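Local coordinates for protein 4-hydroxyphenylpyruvate dioxygenase (Pseudomonas putida, PDB 5HMQ) that catalyses the metal-dependent dehydration of 3-dehydroshikimate to protocatechuate, a common intermediate of quinate and shikimate degradation, at residues 65-70 and 102-107. Numbering follows the deposited sequence.
Sequences FRDFEG and SNVQAD
The D67 carboxylate is approached on one and the same face by N103 OD1, V104 N and Q105 NE2. The N103 amide lies on that side, offset toward the D67 backbone, with planes 21° apart although the two chains cross at about a right angle; the Q105 amide is turned 77° to the carboxylate. Within 65-70, F68 CB lies at the F65 ring edge, in plane. D67 OD1 takes the backbone N of V104 at 2.9 Å, and OD2 takes NE2 of Q105 at 2.8 Å, close to that amide's own plane. A bend at chi2 (-62°) folds the Q105 chain back to deliver NE2.

N103, its CG anti to the backbone N, sends ND2 to E69 O (3.0 Å), above the plane of the E69 carbonyl. Its OD1 accepts from Q105 N in the plane of N103's own side-chain carbonyl, closing an Asx turn. D67 OD1 and N103 OD1, both acceptors, sit 3.1 Å apart, a proximity presumably offset by the N-H groups each receives.

E69, bent at chi2, brings OE2 to N103 N (3.0 Å), which meets it from above the carboxylate plane; OE2 is also hydrogen-bonded to Y135 OH.

The contact joins successive loops at the C-terminal ends of parallel TIM-barrel strands 58-66 and 97-101, on the rim bearing the catalytic metal. Helix 76-93 packs against F65 and F68, and helix 112-128 covers F68 and E69.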
loop_
_atom_site.group_PDB
_atom_site.type_symbol
_atom_site.label_atom_id
_atom_site.label_comp_id
_atom_site.label_asym_id
_atom_site.label_seq_id
_atom_site.Cartn_x
_atom_site.Cartn_y
_atom_site.Cartn_z
ATOM N N PHE C 65 7.496 -22.511 -18.049
ATOM C CA PHE C 65 7.990 -23.882 -18.131
ATOM C C PHE C 65 9.502 -23.833 -17.948
ATOM O O PHE C 65 10.222 -23.349 -18.827
ATOM C CB PHE C 65 7.603 -24.529 -19.459
ATOM C CG PHE C 65 7.832 -26.014 -19.501
ATOM C CD1 PHE C 65 9.086 -26.529 -19.786
ATOM C CD2 PHE C 65 6.798 -26.894 -19.234
ATOM C CE1 PHE C 65 9.300 -27.895 -19.823
ATOM C CE2 PHE C 65 7.006 -28.261 -19.265
ATOM C CZ PHE C 65 8.260 -28.761 -19.560
ATOM N N ARG C 66 9.979 -24.332 -16.811
ATOM C CA ARG C 66 11.350 -24.112 -16.379
ATOM C C ARG C 66 12.225 -25.321 -16.686
ATOM O O ARG C 66 11.748 -26.456 -16.756
ATOM C CB ARG C 66 11.399 -23.823 -14.877
ATOM C CG ARG C 66 10.544 -22.647 -14.439
ATOM C CD ARG C 66 10.517 -22.515 -12.922
ATOM N NE ARG C 66 9.597 -21.470 -12.484
ATOM C CZ ARG C 66 9.911 -20.184 -12.378
ATOM N NH1 ARG C 66 11.132 -19.769 -12.683
ATOM N NH2 ARG C 66 8.998 -19.312 -11.973
ATOM N N ASP C 67 13.520 -25.052 -16.861
ATOM C CA ASP C 67 14.573 -26.062 -16.934
ATOM C C ASP C 67 14.224 -27.263 -17.805
ATOM O O ASP C 67 13.971 -28.355 -17.285
ATOM C CB ASP C 67 14.924 -26.544 -15.523
ATOM C CG ASP C 67 15.171 -25.397 -14.564
ATOM O OD1 ASP C 67 15.740 -24.372 -14.995
ATOM O OD2 ASP C 67 14.791 -25.519 -13.380
ATOM N N PHE C 68 14.219 -27.083 -19.127
ATOM C CA PHE C 68 14.024 -28.192 -20.055
ATOM C C PHE C 68 15.322 -28.531 -20.780
ATOM O O PHE C 68 15.860 -29.625 -20.598
ATOM C CB PHE C 68 12.915 -27.889 -21.061
ATOM C CG PHE C 68 12.716 -28.982 -22.071
ATOM C CD1 PHE C 68 11.934 -30.087 -21.774
ATOM C CD2 PHE C 68 13.334 -28.919 -23.311
ATOM C CE1 PHE C 68 11.761 -31.099 -22.700
ATOM C CE2 PHE C 68 13.168 -29.927 -24.239
ATOM C CZ PHE C 68 12.379 -31.019 -23.934
ATOM N N GLU C 69 15.839 -27.622 -21.603
ATOM C CA GLU C 69 16.967 -27.953 -22.462
ATOM C C GLU C 69 18.224 -28.189 -21.634
ATOM O O GLU C 69 18.518 -27.454 -20.685
ATOM C CB GLU C 69 17.200 -26.845 -23.496
ATOM C CG GLU C 69 17.840 -25.565 -22.967
ATOM C CD GLU C 69 16.869 -24.677 -22.212
ATOM O OE1 GLU C 69 15.679 -25.040 -22.104
ATOM O OE2 GLU C 69 17.305 -23.616 -21.718
ATOM N N GLY C 70 18.952 -29.244 -21.980
ATOM C CA GLY C 70 20.222 -29.523 -21.349
ATOM C C GLY C 70 20.143 -30.222 -20.011
ATOM O O GLY C 70 21.164 -30.315 -19.322
ATOM N N SER C 102 14.976 -20.162 -19.956
ATOM C CA SER C 102 16.229 -20.894 -20.066
ATOM C C SER C 102 16.596 -21.565 -18.747
ATOM O O SER C 102 16.231 -21.104 -17.662
ATOM C CB SER C 102 17.350 -19.955 -20.516
ATOM O OG SER C 102 17.470 -18.840 -19.647
ATOM N N ASN C 103 17.323 -22.675 -18.859
ATOM C CA ASN C 103 17.651 -23.500 -17.703
ATOM C C ASN C 103 18.510 -22.727 -16.709
ATOM O O ASN C 103 19.405 -21.969 -17.089
ATOM C CB ASN C 103 18.387 -24.762 -18.160
ATOM C CG ASN C 103 18.209 -25.923 -17.202
ATOM O OD1 ASN C 103 18.291 -25.756 -15.985
ATOM N ND2 ASN C 103 17.981 -27.111 -17.748
ATOM N N VAL C 104 18.238 -22.933 -15.423
ATOM C CA VAL C 104 19.017 -22.311 -14.359
ATOM C C VAL C 104 19.749 -23.320 -13.489
ATOM O O VAL C 104 20.548 -22.907 -12.634
ATOM C CB VAL C 104 18.139 -21.399 -13.473
ATOM C CG1 VAL C 104 17.476 -20.321 -14.314
ATOM C CG2 VAL C 104 17.096 -22.223 -12.726
ATOM N N GLN C 105 19.514 -24.619 -13.671
ATOM C CA GLN C 105 20.179 -25.620 -12.849
ATOM C C GLN C 105 21.691 -25.547 -13.037
ATOM O O GLN C 105 22.193 -25.267 -14.130
ATOM C CB GLN C 105 19.676 -27.018 -13.206
ATOM C CG GLN C 105 18.179 -27.205 -13.014
ATOM C CD GLN C 105 17.740 -27.013 -11.577
ATOM O OE1 GLN C 105 18.347 -27.549 -10.650
ATOM N NE2 GLN C 105 16.673 -26.247 -11.386
ATOM N N ALA C 106 22.423 -25.806 -11.953
ATOM C CA ALA C 106 23.879 -25.725 -12.015
ATOM C C ALA C 106 24.474 -26.884 -12.802
ATOM O O ALA C 106 25.512 -26.723 -13.452
ATOM C CB ALA C 106 24.465 -25.680 -10.604
ATOM N N ASP C 107 23.834 -28.052 -12.757
ATOM C CA ASP C 107 24.299 -29.247 -13.447
ATOM C C ASP C 107 23.696 -29.398 -14.842
ATOM O O ASP C 107 23.674 -30.512 -15.380
ATOM C CB ASP C 107 23.993 -30.487 -12.602
ATOM C CG ASP C 107 22.521 -30.615 -12.268
ATOM O OD1 ASP C 107 21.790 -29.609 -12.402
ATOM O OD2 ASP C 107 22.095 -31.718 -11.863
#